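Local coordinates for nucleoside kinase (Methanococcus jannaschii, PDB 2C4E), which catalyses the ATP-dependent phosphorylation of a wide range of nucleosides to nucleoside monophosphates, with highest activity for inosine, guanosine and cytidine, at residues Gly43-Thr48 with Leu61-Gly66; Thr14-Ile19 with Ser72-Tyr77. All coordinates share one frame; numbering follows the deposited sequence.

Overall arrangement
Followed from the N terminus, the chain leaves the large sheet after strand 7-11 and enters the smaller four-stranded sheet with residues 14-19, the first half of interaction 2. Strand 33-42 of that sheet then delivers it to helix 44-54, whose N-cap and first turn, 43-48, open interaction 1. That contact closes a short loop on strand 58-62, tying the helix to the edge of the large sheet. Interaction 2 closes its longer loop only at 72-77, joining the start of strand 15-21 to helix 73-80, so interaction 1 is nested inside it. Their centres lie about 10 Å apart, and they meet directly: Ser63 OG and Thr14 OG1 are 2.8 Å apart, a probable hydrogen bond.

Interaction 1. Residues Gly43-Thr48 with Leu61-Gly66; sequences GAAANT and LLSCVG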
loop_
_atom_site.group_PDB
_atom_site.type_symbol
_atom_site.label_atom_id
_atom_site.label_comp_id
_atom_site.label_asym_id
_atom_site.label_seq_id
_atom_site.Cartn_x
_atom_site.Cartn_y
_atom_site.Cartn_z
ATOM N N GLY A 43 10.671 -10.890 -0.441
ATOM C CA GLY A 43 10.194 -12.168 0.066
ATOM C C GLY A 43 11.366 -12.958 0.626
ATOM O O GLY A 43 12.361 -13.136 -0.064
ATOM N N ALA A 44 11.273 -13.403 1.875
ATOM C CA ALA A 44 12.402 -14.106 2.525
ATOM C C ALA A 44 12.959 -15.298 1.738
ATOM O O ALA A 44 14.181 -15.455 1.651
ATOM C CB ALA A 44 12.032 -14.513 3.931
ATOM N N ALA A 45 12.099 -16.137 1.161
ATOM C CA ALA A 45 12.581 -17.279 0.383
ATOM C C ALA A 45 13.342 -16.836 -0.855
ATOM O O ALA A 45 14.440 -17.312 -1.102
ATOM C CB ALA A 45 11.429 -18.244 0.004
ATOM N N ALA A 46 12.772 -15.910 -1.621
ATOM C CA ALA A 46 13.393 -15.384 -2.822
ATOM C C ALA A 46 14.696 -14.655 -2.505
ATOM O O ALA A 46 15.685 -14.828 -3.204
ATOM C CB ALA A 46 12.438 -14.460 -3.531
ATOM N N ASN A 47 14.700 -13.840 -1.464
ATOM C CA ASN A 47 15.913 -13.143 -1.036
ATOM C C ASN A 47 17.052 -14.135 -0.841
ATOM O O ASN A 47 18.169 -13.952 -1.324
ATOM C CB ASN A 47 15.684 -12.426 0.290
ATOM C CG ASN A 47 14.756 -11.224 0.156
ATOM O OD1 ASN A 47 14.509 -10.745 -0.948
ATOM N ND2 ASN A 47 14.241 -10.748 1.277
ATOM N N THR A 48 16.745 -15.193 -0.122
ATOM C CA THR A 48 17.732 -16.218 0.178
ATOM C C THR A 48 18.171 -16.926 -1.116
ATOM O O THR A 48 19.353 -17.105 -1.341
ATOM C CB THR A 48 17.183 -17.207 1.221
ATOM O OG1 THR A 48 16.760 -16.516 2.412
ATOM C CG2 THR A 48 18.276 -18.123 1.720
ATOM N N LEU A 61 13.406 -22.248 -6.209
ATOM C CA LEU A 61 12.445 -21.536 -5.399
ATOM C C LEU A 61 11.087 -22.205 -5.449
ATOM O O LEU A 61 10.618 -22.604 -6.533
ATOM C CB LEU A 61 12.370 -20.105 -5.927
ATOM C CG LEU A 61 11.677 -18.984 -5.151
ATOM C CD1 LEU A 61 12.288 -18.744 -3.802
ATOM C CD2 LEU A 61 11.769 -17.724 -5.996
ATOM N N LEU A 62 10.460 -22.354 -4.286
ATOM C CA LEU A 62 9.092 -22.849 -4.186
ATOM C C LEU A 62 8.292 -21.781 -3.446
ATOM O O LEU A 62 8.481 -21.584 -2.248
ATOM C CB LEU A 62 9.025 -24.185 -3.438
ATOM C CG LEU A 62 7.707 -24.953 -3.604
ATOM C CD1 LEU A 62 7.886 -26.362 -3.077
ATOM C CD2 LEU A 62 6.540 -24.264 -2.896
ATOM N N SER A 63 7.427 -21.087 -4.188
ATOM C CA SER A 63 6.566 -20.038 -3.659
ATOM C C SER A 63 5.239 -20.035 -4.401
ATOM O O SER A 63 5.148 -20.546 -5.516
ATOM C CB SER A 63 7.190 -18.649 -3.859
ATOM O OG SER A 63 8.518 -18.582 -3.387
ATOM N N CYS A 64 4.223 -19.449 -3.779
ATOM C CA CYS A 64 2.981 -19.099 -4.464
ATOM C C CYS A 64 3.019 -17.637 -4.926
ATOM O O CYS A 64 3.142 -16.717 -4.112
ATOM C CB CYS A 64 1.779 -19.297 -3.539
ATOM S SG CYS A 64 1.440 -21.014 -3.106
ATOM N N VAL A 65 2.921 -17.438 -6.237
ATOM C CA VAL A 65 2.888 -16.106 -6.842
ATOM C C VAL A 65 1.540 -15.881 -7.532
ATOM O O VAL A 65 0.742 -16.801 -7.653
ATOM C CB VAL A 65 4.088 -15.889 -7.809
ATOM C CG1 VAL A 65 5.405 -16.100 -7.064
ATOM C CG2 VAL A 65 4.016 -16.819 -9.025
ATOM N N GLY A 66 1.281 -14.650 -7.951
ATOM C CA GLY A 66 -0.031 -14.263 -8.460
ATOM C C GLY A 66 -0.065 -14.024 -9.956
ATOM O O GLY A 66 0.929 -14.214 -10.652
#
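Leu61 meets the first turn of helix 44-54 through both of its methyls, beside the nucleoside site of this ribokinase-fold enzyme. The leucine lies near the end of strand 58-62, an outermost strand of the large sheet within the chain, and its CA lies 6.7 Å from the CA of Ala46. Its CG stands anti to the backbone N (chi1 -167°), and from there the fork spreads over two consecutive alanines. CD1 sits against the helix backbone, 3.6 Å from Ala46 N, and also approaches the methyl of Ala45, with CB and CD1 3.9 Å apart. The second branch, CD2, lies 4.1 Å from Ala46 CB. The short alanine side chains at both positions probably allow the leucine to come this close to the main chain of the helix. No hydrogen bond crosses the contact, which buries 123 Å² in all, and every touching residue is buried. Ser63 adds only a marginal approach to Ala45; its OG is hydrogen-bonded to Gly12 O.

Gly43 is the N-cap residue; at its backbone angles a CB would press on the carbonyl O of the preceding residue. Its own carbonyl O accepts from Asn47 N. Gly43 and Asn47 both bind substrate, so the packed turn carries part of the nucleoside site. The amide of Asn47 is held at both ends, OD1 by Gln284 NE2 and ND2 by Asp247 OD2, the latter residue being the inferred proton acceptor. On the same turn, Thr48 bends its hydroxyl back along the helix (chi1 -56°). Ala44 O thus receives two donors from one residue, on opposite faces of its carbonyl plane: Thr48 N, and Thr48 OG1 at 2.9 Å with a C=O...donor angle of 156°.

Interaction 2. Residues Thr14-Ile19 with Ser72-Tyr77; sequences TALDYI and SGYERY
Tyr74 carries this contact from the helix side, its ring reaching Thr14, Ala15 and Leu16. The carbonyl O of Ala15 lies at the ring edge, near its plane, 3.3 Å from Tyr74 CE1. Two methyls approach obliquely: Thr14 CG2 is 3.6 Å from Tyr74 CE1, and Leu16 CD2 is 3.7 Å from Tyr74 CD1. The threonine torsion divides its two branches: OG1 lies beside the backbone N (chi1 -69°) and serves Ser63 of the 61-66 segment, which leaves CG2 anti to that N and against the ring. Leu16 starts out beside the contact, and its far end brings CD2 to the tyrosine.

Beyond this first shell, the phenol is fixed by polar partners: Tyr74 OH hydrogen-bonds with Gly42 O and with Gln284 NE2. Its ring also stacks with that of Tyr41. A leucine in its place would probably leave Gly42 O without this hydroxyl partner and open a gap beside Thr14 CG2.

Asp17, further along 14-19, binds substrate, but the contact itself is confined to the start of that segment. There strand 15-21 runs between strands 33-42 and 98-103 in the four-stranded sheet, while the first turn of helix 73-80 presents Tyr74 to it, with Ala46 of helix 44-54 touching both Thr14 and Tyr74.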
loop_
_atom_site.group_PDB
_atom_site.type_symbol
_atom_site.label_atom_id
_atom_site.label_comp_id
_atom_site.label_asym_id
_atom_site.label_seq_id
_atom_site.Cartn_x
_atom_site.Cartn_y
_atom_site.Cartn_z
ATOM N N THR A 14 7.903 -15.278 -1.953
ATOM C CA THR A 14 8.401 -14.392 -2.972
ATOM C C THR A 14 7.437 -13.203 -3.024
ATOM O O THR A 14 6.244 -13.383 -3.230
ATOM C CB THR A 14 8.449 -15.141 -4.309
ATOM O OG1 THR A 14 9.469 -16.150 -4.252
ATOM C CG2 THR A 14 8.869 -14.215 -5.425
ATOM N N ALA A 15 7.952 -11.998 -2.801
ATOM C CA ALA A 15 7.103 -10.817 -2.625
ATOM C C ALA A 15 7.694 -9.560 -3.232
ATOM O O ALA A 15 8.892 -9.480 -3.448
ATOM C CB ALA A 15 6.844 -10.576 -1.148
ATOM N N LEU A 16 6.835 -8.577 -3.492
ATOM C CA LEU A 16 7.270 -7.248 -3.910
ATOM C C LEU A 16 7.171 -6.312 -2.712
ATOM O O LEU A 16 6.109 -6.208 -2.112
ATOM C CB LEU A 16 6.381 -6.743 -5.043
ATOM C CG LEU A 16 6.429 -7.636 -6.286
ATOM C CD1 LEU A 16 5.171 -7.456 -7.127
ATOM C CD2 LEU A 16 7.690 -7.327 -7.080
ATOM N N ASP A 17 8.278 -5.652 -2.369
ATOM C CA ASP A 17 8.369 -4.749 -1.224
ATOM C C ASP A 17 8.291 -3.288 -1.697
ATOM O O ASP A 17 8.983 -2.893 -2.629
ATOM C CB ASP A 17 9.700 -4.939 -0.487
ATOM C CG ASP A 17 9.886 -6.339 0.097
ATOM O OD1 ASP A 17 8.900 -7.084 0.273
ATOM O OD2 ASP A 17 11.012 -6.755 0.438
ATOM N N TYR A 18 7.451 -2.494 -1.045
ATOM C CA TYR A 18 7.276 -1.093 -1.413
ATOM C C TYR A 18 7.506 -0.194 -0.221
ATOM O O TYR A 18 6.800 -0.301 0.780
ATOM C CB TYR A 18 5.858 -0.834 -1.906
ATOM C CG TYR A 18 5.449 -1.649 -3.100
ATOM C CD1 TYR A 18 5.003 -2.962 -2.951
ATOM C CD2 TYR A 18 5.489 -1.104 -4.381
ATOM C CE1 TYR A 18 4.612 -3.713 -4.046
ATOM C CE2 TYR A 18 5.102 -1.854 -5.487
ATOM C CZ TYR A 18 4.659 -3.151 -5.310
ATOM O OH TYR A 18 4.268 -3.893 -6.396
ATOM N N ILE A 19 8.456 0.726 -0.347
ATOM C CA ILE A 19 8.788 1.634 0.743
ATOM C C ILE A 19 8.275 3.029 0.409
ATOM O O ILE A 19 8.656 3.630 -0.600
ATOM C CB ILE A 19 10.307 1.591 1.025
ATOM C CG1 ILE A 19 10.686 0.159 1.440
ATOM C CG2 ILE A 19 10.668 2.559 2.122
ATOM C CD1 ILE A 19 12.176 -0.171 1.365
ATOM N N SER A 72 6.091 -10.483 -15.542
ATOM C CA SER A 72 6.375 -9.213 -14.886
ATOM C C SER A 72 7.862 -9.078 -14.609
ATOM O O SER A 72 8.648 -9.987 -14.912
ATOM C CB SER A 72 5.576 -9.079 -13.585
ATOM O OG SER A 72 5.087 -7.756 -13.415
ATOM N N GLY A 73 8.246 -7.943 -14.037
ATOM C CA GLY A 73 9.640 -7.668 -13.768
ATOM C C GLY A 73 10.291 -8.811 -13.014
ATOM O O GLY A 73 11.409 -9.212 -13.330
ATOM N N TYR A 74 9.580 -9.352 -12.034
ATOM C CA TYR A 74 10.181 -10.316 -11.114
ATOM C C TYR A 74 10.509 -11.644 -11.802
ATOM O O TYR A 74 11.583 -12.206 -11.582
ATOM C CB TYR A 74 9.266 -10.541 -9.903
ATOM C CG TYR A 74 9.984 -10.852 -8.592
ATOM C CD1 TYR A 74 9.352 -10.632 -7.371
ATOM C CD2 TYR A 74 11.292 -11.363 -8.567
ATOM C CE1 TYR A 74 9.990 -10.908 -6.178
ATOM C CE2 TYR A 74 11.928 -11.646 -7.374
ATOM C CZ TYR A 74 11.276 -11.423 -6.187
ATOM O OH TYR A 74 11.910 -11.683 -5.009
ATOM N N GLU A 75 9.595 -12.140 -12.627
ATOM C CA GLU A 75 9.789 -13.420 -13.302
ATOM C C GLU A 75 10.986 -13.421 -14.248
ATOM O O GLU A 75 11.782 -14.351 -14.226
ATOM C CB GLU A 75 8.534 -13.811 -14.069
ATOM C CG GLU A 75 8.622 -15.167 -14.746
ATOM C CD GLU A 75 7.377 -15.483 -15.528
ATOM O OE1 GLU A 75 7.363 -15.235 -16.752
ATOM O OE2 GLU A 75 6.411 -15.964 -14.913
ATOM N N ARG A 76 11.091 -12.392 -15.092
ATOM C CA ARG A 76 12.210 -12.255 -16.029
ATOM C C ARG A 76 13.534 -12.109 -15.291
ATOM O O ARG A 76 14.548 -12.678 -15.699
ATOM C CB ARG A 76 11.988 -11.057 -16.960
ATOM N N TYR A 77 13.503 -11.348 -14.199
ATOM C CA TYR A 77 14.648 -11.134 -13.307
ATOM C C TYR A 77 15.189 -12.449 -12.736
ATOM O O TYR A 77 16.398 -12.680 -12.730
ATOM C CB TYR A 77 14.202 -10.179 -12.192
ATOM C CG TYR A 77 15.075 -10.043 -10.960
ATOM C CD1 TYR A 77 16.107 -9.112 -10.913
ATOM C CD2 TYR A 77 14.812 -10.785 -9.811
ATOM C CE1 TYR A 77 16.884 -8.959 -9.771
ATOM C CE2 TYR A 77 15.575 -10.636 -8.666
ATOM C CZ TYR A 77 16.614 -9.721 -8.650
ATOM O OH TYR A 77 17.365 -9.550 -7.519
#